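PDB 2FYI: HTH-type transcriptional regulator cbl from Escherichia coli K12, which may act as a DNA-binding accessory regulator of the cys regulon in sulphur metabolism, and is represented here by its cofactor-binding domain. Local coordinates for residues Tyr27-Val32 with Trp206-Leu211; Pro98-Ser103 with Asn176-Asp181; Asp140-Ala145 with Leu157-Gly162; Asp149-Tyr154 with Gly162-Gln167. All coordinates share one frame; numbering follows the deposited sequence.

Contact 1 of 4, residues Tyr27-Val32 with Trp206-Leu211; sequences YSLPEV and WRFLEL
V32 and F208 meet where helix 29-39 passes beside helix 203-212, and the backbones come nearest at V32 and L211, whose CA atoms are 7.3 Å apart. That spacing leaves the bridging to side chains. F208 extends its ring across the gap because its CG lies anti to the backbone N (chi1 -174°), and the far end of the ring, CZ and CE1, does the touching. V32 CG1 approaches the ring obliquely, 3.7 Å from F208 CZ. L29 comes to the edge, close to the ring plane, with its CD2 methyl 4.0 Å from F208 CZ. Both aliphatic side chains cross the phenylalanine at about a right angle, so two methyls share one end of the ring. F208, long and flat, supplies most of the reach, so the short, branched V32 can meet its far end with a single methyl. In this LysR-type, periplasmic-binding-protein-like domain, strand 66-69 packs against both helices, with I68 on L29 and I66 on F208; Y154 of the second subunit packs on L29. Since only carbon groups touch here, the contact depends on burial and complementary shape, with no directional polar bond to set the rotation of the ring.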
loop_
_atom_site.group_PDB
_atom_site.type_symbol
_atom_site.label_atom_id
_atom_site.label_comp_id
_atom_site.label_asym_id
_atom_site.label_seq_id
_atom_site.Cartn_x
_atom_site.Cartn_y
_atom_site.Cartn_z
ATOM N N TYR A 27 -9.437 2.434 6.578
ATOM C CA TYR A 27 -9.961 2.202 7.910
ATOM C C TYR A 27 -10.804 3.309 8.512
ATOM O O TYR A 27 -11.430 3.121 9.551
ATOM C CB TYR A 27 -8.839 1.858 8.879
ATOM C CG TYR A 27 -7.977 0.755 8.369
ATOM C CD1 TYR A 27 -6.610 0.941 8.165
ATOM C CD2 TYR A 27 -8.536 -0.468 8.047
ATOM C CE1 TYR A 27 -5.815 -0.067 7.660
ATOM C CE2 TYR A 27 -7.763 -1.479 7.556
ATOM C CZ TYR A 27 -6.400 -1.280 7.354
ATOM O OH TYR A 27 -5.651 -2.337 6.863
ATOM N N SER A 28 -10.830 4.476 7.890
ATOM C CA SER A 28 -11.653 5.587 8.432
ATOM C C SER A 28 -12.537 6.272 7.409
ATOM O O SER A 28 -13.649 6.628 7.738
ATOM C CB SER A 28 -10.793 6.664 9.071
ATOM O OG SER A 28 -9.750 6.068 9.823
ATOM N N LEU A 29 -12.056 6.478 6.182
ATOM C CA LEU A 29 -12.822 7.206 5.197
ATOM C C LEU A 29 -14.088 6.542 4.703
ATOM O O LEU A 29 -15.027 7.238 4.350
ATOM C CB LEU A 29 -11.976 7.537 4.001
ATOM C CG LEU A 29 -11.061 8.708 4.240
ATOM C CD1 LEU A 29 -9.987 8.691 3.164
ATOM C CD2 LEU A 29 -11.843 9.997 4.207
ATOM N N PRO A 30 -14.118 5.204 4.630
ATOM C CA PRO A 30 -15.267 4.638 3.949
ATOM C C PRO A 30 -16.583 5.128 4.563
ATOM O O PRO A 30 -17.518 5.505 3.848
ATOM C CB PRO A 30 -15.050 3.138 4.140
ATOM C CG PRO A 30 -13.576 3.050 4.196
ATOM C CD PRO A 30 -13.193 4.159 5.077
ATOM N N GLU A 31 -16.634 5.150 5.889
ATOM C CA GLU A 31 -17.832 5.565 6.608
ATOM C C GLU A 31 -18.273 6.986 6.252
ATOM O O GLU A 31 -19.421 7.262 5.890
ATOM C CB GLU A 31 -17.526 5.559 8.075
ATOM C CG GLU A 31 -18.738 5.782 8.894
ATOM C CD GLU A 31 -18.666 5.006 10.203
ATOM O OE1 GLU A 31 -17.525 4.841 10.734
ATOM O OE2 GLU A 31 -19.749 4.562 10.687
ATOM N N VAL A 32 -17.345 7.906 6.416
ATOM C CA VAL A 32 -17.526 9.273 6.007
ATOM C C VAL A 32 -17.933 9.353 4.541
ATOM O O VAL A 32 -18.856 10.076 4.194
ATOM C CB VAL A 32 -16.198 10.039 6.165
ATOM C CG1 VAL A 32 -16.306 11.405 5.575
ATOM C CG2 VAL A 32 -15.770 10.120 7.624
ATOM N N TRP A 206 -16.166 22.419 2.080
ATOM C CA TRP A 206 -16.339 22.942 3.438
ATOM C C TRP A 206 -17.182 21.975 4.257
ATOM O O TRP A 206 -16.876 21.693 5.416
ATOM C CB TRP A 206 -16.954 24.338 3.444
ATOM C CG TRP A 206 -16.163 25.361 2.717
ATOM C CD1 TRP A 206 -16.558 26.091 1.605
ATOM C CD2 TRP A 206 -14.846 25.801 3.031
ATOM N NE1 TRP A 206 -15.559 26.962 1.224
ATOM C CE2 TRP A 206 -14.495 26.801 2.080
ATOM C CE3 TRP A 206 -13.922 25.456 4.017
ATOM C CZ2 TRP A 206 -13.247 27.447 2.099
ATOM C CZ3 TRP A 206 -12.689 26.096 4.034
ATOM C CH2 TRP A 206 -12.364 27.079 3.084
ATOM N N ARG A 207 -18.224 21.435 3.631
ATOM C CA ARG A 207 -19.043 20.471 4.320
ATOM C C ARG A 207 -18.325 19.175 4.681
ATOM O O ARG A 207 -18.511 18.654 5.768
ATOM C CB ARG A 207 -20.303 20.150 3.552
ATOM C CG ARG A 207 -21.232 19.377 4.460
ATOM C CD ARG A 207 -21.816 20.311 5.527
ATOM N NE ARG A 207 -23.007 20.955 4.972
ATOM C CZ ARG A 207 -24.244 20.456 5.092
ATOM N NH1 ARG A 207 -24.442 19.327 5.791
ATOM N NH2 ARG A 207 -25.288 21.088 4.538
ATOM N N PHE A 208 -17.515 18.648 3.774
ATOM C CA PHE A 208 -16.821 17.405 4.044
ATOM C C PHE A 208 -16.056 17.470 5.346
ATOM O O PHE A 208 -16.059 16.524 6.126
ATOM C CB PHE A 208 -15.843 17.081 2.929
ATOM C CG PHE A 208 -15.195 15.736 3.082
ATOM C CD1 PHE A 208 -15.730 14.623 2.469
ATOM C CD2 PHE A 208 -14.056 15.577 3.867
ATOM C CE1 PHE A 208 -15.136 13.371 2.632
ATOM C CE2 PHE A 208 -13.455 14.321 4.025
ATOM C CZ PHE A 208 -14.002 13.228 3.409
ATOM N N LEU A 209 -15.384 18.590 5.576
ATOM C CA LEU A 209 -14.565 18.714 6.771
ATOM C C LEU A 209 -15.458 18.637 7.974
ATOM O O LEU A 209 -15.145 17.950 8.944
ATOM C CB LEU A 209 -13.752 20.018 6.795
ATOM C CG LEU A 209 -12.592 20.138 5.801
ATOM C CD1 LEU A 209 -11.414 20.768 6.453
ATOM C CD2 LEU A 209 -12.194 18.777 5.335
ATOM N N GLU A 210 -16.584 19.327 7.906
ATOM C CA GLU A 210 -17.494 19.393 9.047
ATOM C C GLU A 210 -18.048 18.001 9.399
ATOM O O GLU A 210 -17.917 17.487 10.518
ATOM C CB GLU A 210 -18.616 20.353 8.714
ATOM C CG GLU A 210 -19.512 20.625 9.857
ATOM C CD GLU A 210 -20.884 20.974 9.352
ATOM O OE1 GLU A 210 -21.115 22.159 8.963
ATOM O OE2 GLU A 210 -21.725 20.038 9.313
ATOM N N LEU A 211 -18.670 17.416 8.390
ATOM C CA LEU A 211 -19.029 16.028 8.345
ATOM C C LEU A 211 -18.022 15.106 9.040
ATOM O O LEU A 211 -18.426 14.147 9.686
ATOM C CB LEU A 211 -19.145 15.652 6.880
ATOM C CG LEU A 211 -20.107 14.522 6.563
ATOM C CD1 LEU A 211 -21.173 14.387 7.662
ATOM C CD2 LEU A 211 -20.703 14.757 5.170
#

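Contact 2 of 4, residues Pro98-Ser103 with Asn176-Asp181; sequences PLTQIS and NLIRLD
T100 and L180 mark the closest backbone approach, CA to CA 7.6 Å, where the irregular segment 98-103 passes the strand 177-180. The segment curls tightly on itself, with Q101 N bonded to P98 O at 2.7 Å, and so presents L99 and T100 to the strand. L180 supplies the main projection: its CG lies anti to the carbonyl carbon (chi1 -53°), and its CD1 methyl sits 3.5 Å from L99 O and 4.2 Å from L99 CB. The leucine tip thus packs against backbone as much as against side chain. Next to it, T100 CG2 lies 4.4 Å from L180 CD1. The strand alternates in the usual way, so I178 and L180 point toward the loop, while R179 reaches V164 and K152. Strand 177-180 pairs antiparallel with 79-94, the long strand from which the loop emerges; the chain therefore folds back over its own sheet at the edge of this periplasmic-binding-protein-like lobe, and V93 touches both T100 and I178. Threonine suits a place half apolar and half polar: its methyl joins the greasy side, while OG1 is hydrogen-bonded to H97 O. The 4.1 Å approach of T100 CG2 to I178 CG2 is less certain, because I178 was modelled in two conformers. On the inner side L99 continues into the core, touching I161 and L105.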
loop_
_atom_site.group_PDB
_atom_site.type_symbol
_atom_site.label_atom_id
_atom_site.label_comp_id
_atom_site.label_asym_id
_atom_site.label_seq_id
_atom_site.Cartn_x
_atom_site.Cartn_y
_atom_site.Cartn_z
ATOM N N PRO A 98 4.991 -16.091 22.506
ATOM C CA PRO A 98 5.560 -15.720 23.819
ATOM C C PRO A 98 4.997 -14.381 24.390
ATOM O O PRO A 98 4.681 -14.302 25.582
ATOM C CB PRO A 98 7.071 -15.626 23.510
ATOM C CG PRO A 98 7.292 -16.560 22.325
ATOM C CD PRO A 98 5.976 -16.743 21.616
ATOM N N LEU A 99 4.849 -13.364 23.540
ATOM C CA LEU A 99 4.408 -12.077 24.015
ATOM C C LEU A 99 2.990 -12.098 24.607
ATOM O O LEU A 99 2.619 -11.218 25.397
ATOM C CB LEU A 99 4.557 -11.051 22.891
ATOM C CG LEU A 99 6.036 -10.656 22.827
ATOM C CD1 LEU A 99 6.310 -9.619 21.750
ATOM C CD2 LEU A 99 6.496 -10.166 24.171
ATOM N N THR A 100 2.217 -13.109 24.234
ATOM C CA THR A 100 0.857 -13.252 24.735
ATOM C C THR A 100 0.912 -13.854 26.112
ATOM O O THR A 100 -0.092 -13.876 26.826
ATOM C CB THR A 100 -0.017 -14.202 23.860
ATOM O OG1 THR A 100 0.457 -15.546 23.979
ATOM C CG2 THR A 100 0.013 -13.816 22.422
ATOM N N GLN A 101 2.092 -14.383 26.436
ATOM C CA GLN A 101 2.409 -14.955 27.749
ATOM C C GLN A 101 3.308 -14.040 28.605
ATOM O O GLN A 101 3.505 -14.276 29.781
ATOM C CB GLN A 101 3.123 -16.301 27.570
ATOM C CG GLN A 101 2.262 -17.405 26.986
ATOM C CD GLN A 101 0.953 -17.542 27.751
ATOM O OE1 GLN A 101 0.935 -17.872 28.958
ATOM N NE2 GLN A 101 -0.161 -17.272 27.062
ATOM N N ILE A 102 3.890 -13.014 28.011
ATOM C CA ILE A 102 4.680 -12.068 28.786
ATOM C C ILE A 102 3.804 -10.982 29.402
ATOM O O ILE A 102 3.052 -10.292 28.704
ATOM C CB ILE A 102 5.799 -11.445 27.924
ATOM C CG1 ILE A 102 6.929 -12.453 27.814
ATOM C CG2 ILE A 102 6.352 -10.167 28.539
ATOM C CD1 ILE A 102 6.962 -13.331 29.031
ATOM N N SER A 103 3.907 -10.813 30.714
ATOM C CA SER A 103 3.052 -9.831 31.311
ATOM C C SER A 103 3.459 -8.871 32.411
ATOM O O SER A 103 3.815 -9.280 33.500
ATOM C CB SER A 103 1.688 -10.424 31.624
ATOM O OG SER A 103 0.848 -10.203 30.516
ATOM N N ASN A 176 -5.854 -16.016 13.139
ATOM C CA ASN A 176 -5.071 -16.575 14.225
ATOM C C ASN A 176 -4.042 -15.585 14.702
ATOM O O ASN A 176 -2.962 -15.971 15.156
ATOM C CB ASN A 176 -4.315 -17.815 13.760
ATOM C CG ASN A 176 -5.229 -18.906 13.316
ATOM O OD1 ASN A 176 -5.510 -19.829 14.080
ATOM N ND2 ASN A 176 -5.726 -18.808 12.084
ATOM N N LEU A 177 -4.354 -14.310 14.555
ATOM C CA LEU A 177 -3.522 -13.279 15.110
ATOM C C LEU A 177 -4.317 -12.629 16.210
ATOM O O LEU A 177 -5.541 -12.735 16.238
ATOM C CB LEU A 177 -3.190 -12.238 14.054
ATOM C CG LEU A 177 -2.569 -12.702 12.750
ATOM C CD1 LEU A 177 -2.129 -11.470 11.997
ATOM C CD2 LEU A 177 -1.403 -13.629 13.013
ATOM N N ILE A 178 -3.620 -11.934 17.103
ATOM C CA ILE A 178 -4.249 -11.221 18.213
ATOM C C ILE A 178 -3.568 -9.860 18.399
ATOM O O ILE A 178 -2.355 -9.732 18.179
ATOM C CB ILE A 178 -4.206 -12.078 19.506
ATOM C CG1 ILE A 178 -4.650 -11.274 20.725
ATOM C CG2 ILE A 178 -2.824 -12.673 19.717
ATOM C CD1 ILE A 178 -5.016 -12.150 21.926
ATOM N N ARG A 179 -4.345 -8.843 18.767
ATOM C CA ARG A 179 -3.797 -7.503 19.028
ATOM C C ARG A 179 -3.521 -7.296 20.521
ATOM O O ARG A 179 -4.404 -7.448 21.324
ATOM C CB ARG A 179 -4.761 -6.438 18.505
ATOM C CG ARG A 179 -4.516 -6.071 17.058
ATOM C CD ARG A 179 -5.808 -5.794 16.235
ATOM N NE ARG A 179 -5.509 -5.725 14.791
ATOM C CZ ARG A 179 -4.948 -4.666 14.179
ATOM N NH1 ARG A 179 -4.658 -3.558 14.872
ATOM N NH2 ARG A 179 -4.692 -4.702 12.871
ATOM N N LEU A 180 -2.297 -6.980 20.905
ATOM C CA LEU A 180 -2.027 -6.700 22.313
ATOM C C LEU A 180 -1.938 -5.182 22.514
ATOM O O LEU A 180 -1.368 -4.453 21.670
ATOM C CB LEU A 180 -0.748 -7.384 22.763
ATOM C CG LEU A 180 -0.614 -8.900 22.519
ATOM C CD1 LEU A 180 0.682 -9.521 23.035
ATOM C CD2 LEU A 180 -1.799 -9.566 23.129
ATOM N N ASP A 181 -2.532 -4.698 23.601
ATOM C CA ASP A 181 -2.709 -3.265 23.823
ATOM C C ASP A 181 -1.390 -2.646 24.280
ATOM O O ASP A 181 -0.840 -3.045 25.305
ATOM C CB ASP A 181 -3.793 -3.070 24.893
ATOM C CG ASP A 181 -3.943 -1.603 25.353
ATOM O OD1 ASP A 181 -2.951 -0.848 25.309
ATOM O OD2 ASP A 181 -5.054 -1.195 25.784
#

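Contact 3 of 4, residues Asp140-Ala145 with Leu157-Gly162; sequences DIVLSA and LGLGIG
This is apolar packing inside the second lobe of the domain, between V142, where the chain turns a corner, with L143 just beyond it, and L159 in the turn that leads into strand 161-165. L159 does most of the work. Its CG stands anti to the backbone N (chi1 -161°), which carries the branched end across to strand 141-145. There L159 CD2 lies 3.9 Å from V142 CG1 and 4.1 Å from L143 CB, so one methyl is received by two successive residues. V142 crosses the leucine obliquely, and L143 at about a right angle. Leucine suits the turn because its reach spans segments whose nearest CA atoms, those of V142 and G160, are 7.3 Å apart. G158 ends the preceding helix in a Schellman motif, with a positive phi (111°) that favours glycine, and G160 has no side chain to push toward V142. Strands 141-145 and 161-165 both pair in parallel with strand 115-118, which lies between them and sets I116 against V142 and L143. Helix 148-157 covers the packing through Y154, which touches both L143 and L159, while L143 and S144 extend the sheet in parallel pairing with a strand of the second subunit.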
loop_
_atom_site.group_PDB
_atom_site.type_symbol
_atom_site.label_atom_id
_atom_site.label_comp_id
_atom_site.label_asym_id
_atom_site.label_seq_id
_atom_site.Cartn_x
_atom_site.Cartn_y
_atom_site.Cartn_z
ATOM N N ASP A 140 14.670 -3.671 15.969
ATOM C CA ASP A 140 15.049 -4.504 14.853
ATOM C C ASP A 140 13.960 -4.499 13.785
ATOM O O ASP A 140 12.986 -5.245 13.864
ATOM C CB ASP A 140 15.244 -5.948 15.290
ATOM C CG ASP A 140 15.634 -6.837 14.113
ATOM O OD1 ASP A 140 15.599 -6.310 12.958
ATOM O OD2 ASP A 140 15.988 -8.031 14.322
ATOM N N ILE A 141 14.119 -3.677 12.772
ATOM C CA ILE A 141 13.160 -3.667 11.699
ATOM C C ILE A 141 13.518 -4.764 10.707
ATOM O O ILE A 141 14.520 -4.677 9.987
ATOM C CB ILE A 141 13.207 -2.376 10.971
ATOM C CG1 ILE A 141 13.039 -1.213 11.958
ATOM C CG2 ILE A 141 12.182 -2.405 9.894
ATOM C CD1 ILE A 141 11.683 -1.072 12.522
ATOM N N VAL A 142 12.707 -5.808 10.655
ATOM C CA VAL A 142 13.009 -6.887 9.753
ATOM C C VAL A 142 12.184 -6.707 8.474
ATOM O O VAL A 142 12.490 -7.295 7.446
ATOM C CB VAL A 142 12.728 -8.226 10.433
ATOM C CG1 VAL A 142 11.302 -8.619 10.210
ATOM C CG2 VAL A 142 13.614 -9.261 9.889
ATOM N N LEU A 143 11.133 -5.905 8.548
ATOM C CA LEU A 143 10.400 -5.527 7.367
ATOM C C LEU A 143 9.856 -4.138 7.551
ATOM O O LEU A 143 9.188 -3.853 8.538
ATOM C CB LEU A 143 9.254 -6.495 7.059
ATOM C CG LEU A 143 8.407 -6.247 5.788
ATOM C CD1 LEU A 143 7.640 -7.474 5.411
ATOM C CD2 LEU A 143 7.432 -5.102 5.928
ATOM N N SER A 144 10.142 -3.259 6.599
ATOM C CA SER A 144 9.652 -1.902 6.726
ATOM C C SER A 144 8.598 -1.704 5.649
ATOM O O SER A 144 8.845 -1.928 4.468
ATOM C CB SER A 144 10.781 -0.884 6.661
ATOM O OG SER A 144 10.920 -0.397 5.358
ATOM N N ALA A 145 7.405 -1.328 6.094
ATOM C CA ALA A 145 6.200 -1.433 5.293
ATOM C C ALA A 145 5.653 -0.058 4.905
ATOM O O ALA A 145 5.819 0.923 5.624
ATOM C CB ALA A 145 5.143 -2.230 6.069
ATOM N N LEU A 157 2.946 -14.962 8.448
ATOM C CA LEU A 157 3.916 -15.866 7.868
ATOM C C LEU A 157 4.932 -16.368 8.865
ATOM O O LEU A 157 5.522 -17.409 8.647
ATOM C CB LEU A 157 4.680 -15.155 6.778
ATOM C CG LEU A 157 5.349 -16.111 5.809
ATOM C CD1 LEU A 157 4.272 -16.758 4.973
ATOM C CD2 LEU A 157 6.284 -15.334 4.915
ATOM N N GLY A 158 5.184 -15.630 9.940
ATOM C CA GLY A 158 6.203 -16.029 10.867
ATOM C C GLY A 158 7.437 -15.155 10.909
ATOM O O GLY A 158 8.282 -15.316 11.787
ATOM N N LEU A 159 7.558 -14.200 9.998
ATOM C CA LEU A 159 8.752 -13.361 9.936
ATOM C C LEU A 159 9.102 -12.572 11.204
ATOM O O LEU A 159 10.287 -12.279 11.397
ATOM C CB LEU A 159 8.612 -12.389 8.797
ATOM C CG LEU A 159 9.902 -11.758 8.308
ATOM C CD1 LEU A 159 10.776 -12.809 7.609
ATOM C CD2 LEU A 159 9.554 -10.616 7.362
ATOM N N GLY A 160 8.102 -12.233 12.038
ATOM C CA GLY A 160 8.271 -11.329 13.191
ATOM C C GLY A 160 6.959 -10.799 13.802
ATOM O O GLY A 160 5.870 -11.238 13.445
ATOM N N ILE A 161 7.020 -9.866 14.733
ATOM C CA ILE A 161 5.785 -9.285 15.253
ATOM C C ILE A 161 5.529 -7.891 14.652
ATOM O O ILE A 161 6.434 -7.276 14.070
ATOM C CB ILE A 161 5.838 -9.155 16.774
ATOM C CG1 ILE A 161 6.935 -8.165 17.165
ATOM C CG2 ILE A 161 6.063 -10.498 17.404
ATOM C CD1 ILE A 161 7.374 -8.246 18.571
ATOM N N GLY A 162 4.314 -7.379 14.788
ATOM C CA GLY A 162 3.981 -6.148 14.085
ATOM C C GLY A 162 3.550 -5.024 14.991
ATOM O O GLY A 162 2.854 -5.241 15.994
#

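Contact 4 of 4, residues Asp149-Tyr154 with Gly162-Gln167; sequences DVIKTY and GLVAEQ
Helix 148-157 is the connection of a beta-alpha-beta crossover, and I151 is the residue through which it rests on strand 161-165, the strand that the crossover leads into. The short helix and strand segments run 8.9 Å apart, with 149° between their directions, so the chain nearly reverses between them. I151 brings two branches to the strand. Its CG2 lies 3.7 Å from V164 CG1 and 4.0 Å from G162 CA. With CG1 anti to the carbonyl carbon (chi1 -57°) and the chain extended beyond it, I151 CD1 stands 3.8 Å from L163 O and 3.9 Å from V164 CG1. I151 and V164 slide past each other in opposite directions, flank against flank; each, being beta-branched, offers a methyl close to the backbone. Glycine suits position 162 because a CB there would point at the helix and come too close to I151 CG2; without it, the methyl can rest on G162 CA. Cutting I151 back to an alanine here would remove CG2 and CD1, and is likely to leave V164 CG1 and G162 CA without these partners and open a gap between helix and strand. One turn of the helix is also tied by a long salt bridge, K152 NZ to D149 OD1, 3.5 Å, whose hydrogen bond is weak; K152 reaches S168 O and D149 meets R26 as well. L163 points away, while its carbonyl takes a hydrogen bond from T117 OG1. Strand 115-118 brings I116 and Y118 against I151, A145 of strand 141-145 covers it further, and T153 and Y154 bond to the second subunit.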
loop_
_atom_site.group_PDB
_atom_site.type_symbol
_atom_site.label_atom_id
_atom_site.label_comp_id
_atom_site.label_asym_id
_atom_site.label_seq_id
_atom_site.Cartn_x
_atom_site.Cartn_y
_atom_site.Cartn_z
ATOM N N ASP A 149 -1.409 -3.933 5.592
ATOM C CA ASP A 149 -1.794 -5.256 5.095
ATOM C C ASP A 149 -0.570 -6.101 4.825
ATOM O O ASP A 149 -0.564 -7.312 5.094
ATOM C CB ASP A 149 -2.674 -5.147 3.865
ATOM C CG ASP A 149 -4.008 -4.474 4.178
ATOM O OD1 ASP A 149 -4.784 -5.001 5.023
ATOM O OD2 ASP A 149 -4.294 -3.389 3.612
ATOM N N VAL A 150 0.479 -5.459 4.309
ATOM C CA VAL A 150 1.759 -6.118 4.223
ATOM C C VAL A 150 2.173 -6.595 5.634
ATOM O O VAL A 150 2.481 -7.783 5.836
ATOM C CB VAL A 150 2.793 -5.210 3.572
ATOM C CG1 VAL A 150 4.184 -5.821 3.654
ATOM C CG2 VAL A 150 2.428 -4.997 2.163
ATOM N N ILE A 151 2.132 -5.704 6.617
ATOM C CA ILE A 151 2.427 -6.128 7.966
ATOM C C ILE A 151 1.623 -7.349 8.364
ATOM O O ILE A 151 2.186 -8.301 8.916
ATOM C CB ILE A 151 2.222 -5.023 8.988
ATOM C CG1 ILE A 151 3.075 -3.809 8.617
ATOM C CG2 ILE A 151 2.660 -5.476 10.355
ATOM C CD1 ILE A 151 2.825 -2.566 9.456
ATOM N N LYS A 152 0.322 -7.370 8.099
ATOM C CA LYS A 152 -0.460 -8.572 8.487
ATOM C C LYS A 152 0.086 -9.857 7.855
ATOM O O LYS A 152 0.229 -10.878 8.528
ATOM C CB LYS A 152 -1.946 -8.445 8.173
ATOM C CG LYS A 152 -2.667 -7.512 9.099
ATOM C CD LYS A 152 -3.849 -6.873 8.370
ATOM C CE LYS A 152 -4.620 -5.858 9.227
ATOM N NZ LYS A 152 -5.688 -5.201 8.356
ATOM N N THR A 153 0.415 -9.797 6.568
ATOM C CA THR A 153 0.879 -10.973 5.863
ATOM C C THR A 153 2.139 -11.537 6.506
ATOM O O THR A 153 2.252 -12.754 6.668
ATOM C CB THR A 153 1.093 -10.642 4.395
ATOM O OG1 THR A 153 -0.164 -10.220 3.852
ATOM C CG2 THR A 153 1.631 -11.811 3.593
ATOM N N TYR A 154 3.083 -10.674 6.898
ATOM C CA TYR A 154 4.373 -11.192 7.337
ATOM C C TYR A 154 4.345 -11.648 8.791
ATOM O O TYR A 154 5.146 -12.517 9.192
ATOM C CB TYR A 154 5.549 -10.263 6.933
ATOM C CG TYR A 154 5.767 -10.474 5.490
ATOM C CD1 TYR A 154 5.115 -9.685 4.543
ATOM C CD2 TYR A 154 6.475 -11.562 5.055
ATOM C CE1 TYR A 154 5.250 -9.950 3.174
ATOM C CE2 TYR A 154 6.598 -11.850 3.700
ATOM C CZ TYR A 154 5.993 -11.045 2.763
ATOM O OH TYR A 154 6.120 -11.368 1.412
ATOM N N GLY A 162 4.314 -7.379 14.788
ATOM C CA GLY A 162 3.981 -6.148 14.085
ATOM C C GLY A 162 3.550 -5.024 14.991
ATOM O O GLY A 162 2.854 -5.241 15.994
ATOM N N LEU A 163 3.974 -3.812 14.655
ATOM C CA LEU A 163 3.381 -2.622 15.257
ATOM C C LEU A 163 2.470 -1.997 14.220
ATOM O O LEU A 163 2.937 -1.580 13.161
ATOM C CB LEU A 163 4.461 -1.653 15.711
ATOM C CG LEU A 163 5.061 -2.158 17.032
ATOM C CD1 LEU A 163 6.316 -1.446 17.383
ATOM C CD2 LEU A 163 4.080 -2.002 18.161
ATOM N N VAL A 164 1.167 -1.996 14.478
ATOM C CA VAL A 164 0.196 -1.459 13.523
ATOM C C VAL A 164 -0.738 -0.459 14.173
ATOM O O VAL A 164 -1.063 -0.582 15.341
ATOM C CB VAL A 164 -0.676 -2.557 12.908
ATOM C CG1 VAL A 164 0.151 -3.475 12.119
ATOM C CG2 VAL A 164 -1.382 -3.335 13.985
ATOM N N ALA A 165 -1.155 0.533 13.398
ATOM C CA ALA A 165 -2.251 1.427 13.764
ATOM C C ALA A 165 -3.425 0.631 14.349
ATOM O O ALA A 165 -3.844 -0.341 13.754
ATOM C CB ALA A 165 -2.694 2.169 12.521
ATOM N N GLU A 166 -3.976 1.038 15.488
ATOM C CA GLU A 166 -5.027 0.223 16.110
ATOM C C GLU A 166 -6.283 0.046 15.230
ATOM O O GLU A 166 -6.974 -0.970 15.298
ATOM C CB GLU A 166 -5.407 0.779 17.481
ATOM C CG GLU A 166 -5.924 2.227 17.418
ATOM C CD GLU A 166 -6.407 2.810 18.767
ATOM O OE1 GLU A 166 -6.365 4.050 18.923
ATOM O OE2 GLU A 166 -6.830 2.042 19.656
ATOM N N GLN A 167 -6.567 1.034 14.396
ATOM C CA GLN A 167 -7.776 1.071 13.561
ATOM C C GLN A 167 -7.801 0.070 12.398
ATOM O O GLN A 167 -8.827 -0.104 11.755
ATOM C CB GLN A 167 -7.795 2.458 13.023
ATOM C CG GLN A 167 -6.745 3.115 13.841
ATOM C CD GLN A 167 -5.950 4.113 13.105
ATOM O OE1 GLN A 167 -6.261 4.498 11.988
ATOM N NE2 GLN A 167 -4.931 4.593 13.743
#

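In the fold
From the N terminus, helix 29-39 of the first lobe must wait for helix 203-212 near the C terminus, so contact 1 closes the longest loop and encloses the other three. The chain then crosses into the second lobe. Residues 98-103 open contact 2, which closes at 176-181 and encloses contacts 3 and 4. Those two interlock: 140-145 and 149-154 come first, then 157-162 and 162-167 in the same order, so they cross and share G162. Contacts 3 and 4 bind the crossover together, contact 2 ties strand 177-180, the antiparallel partner of 79-94, to the loop after 79-94, and L99 against I161 joins contacts 2 and 3. Y27 beside K152 links contact 1 to contact 4.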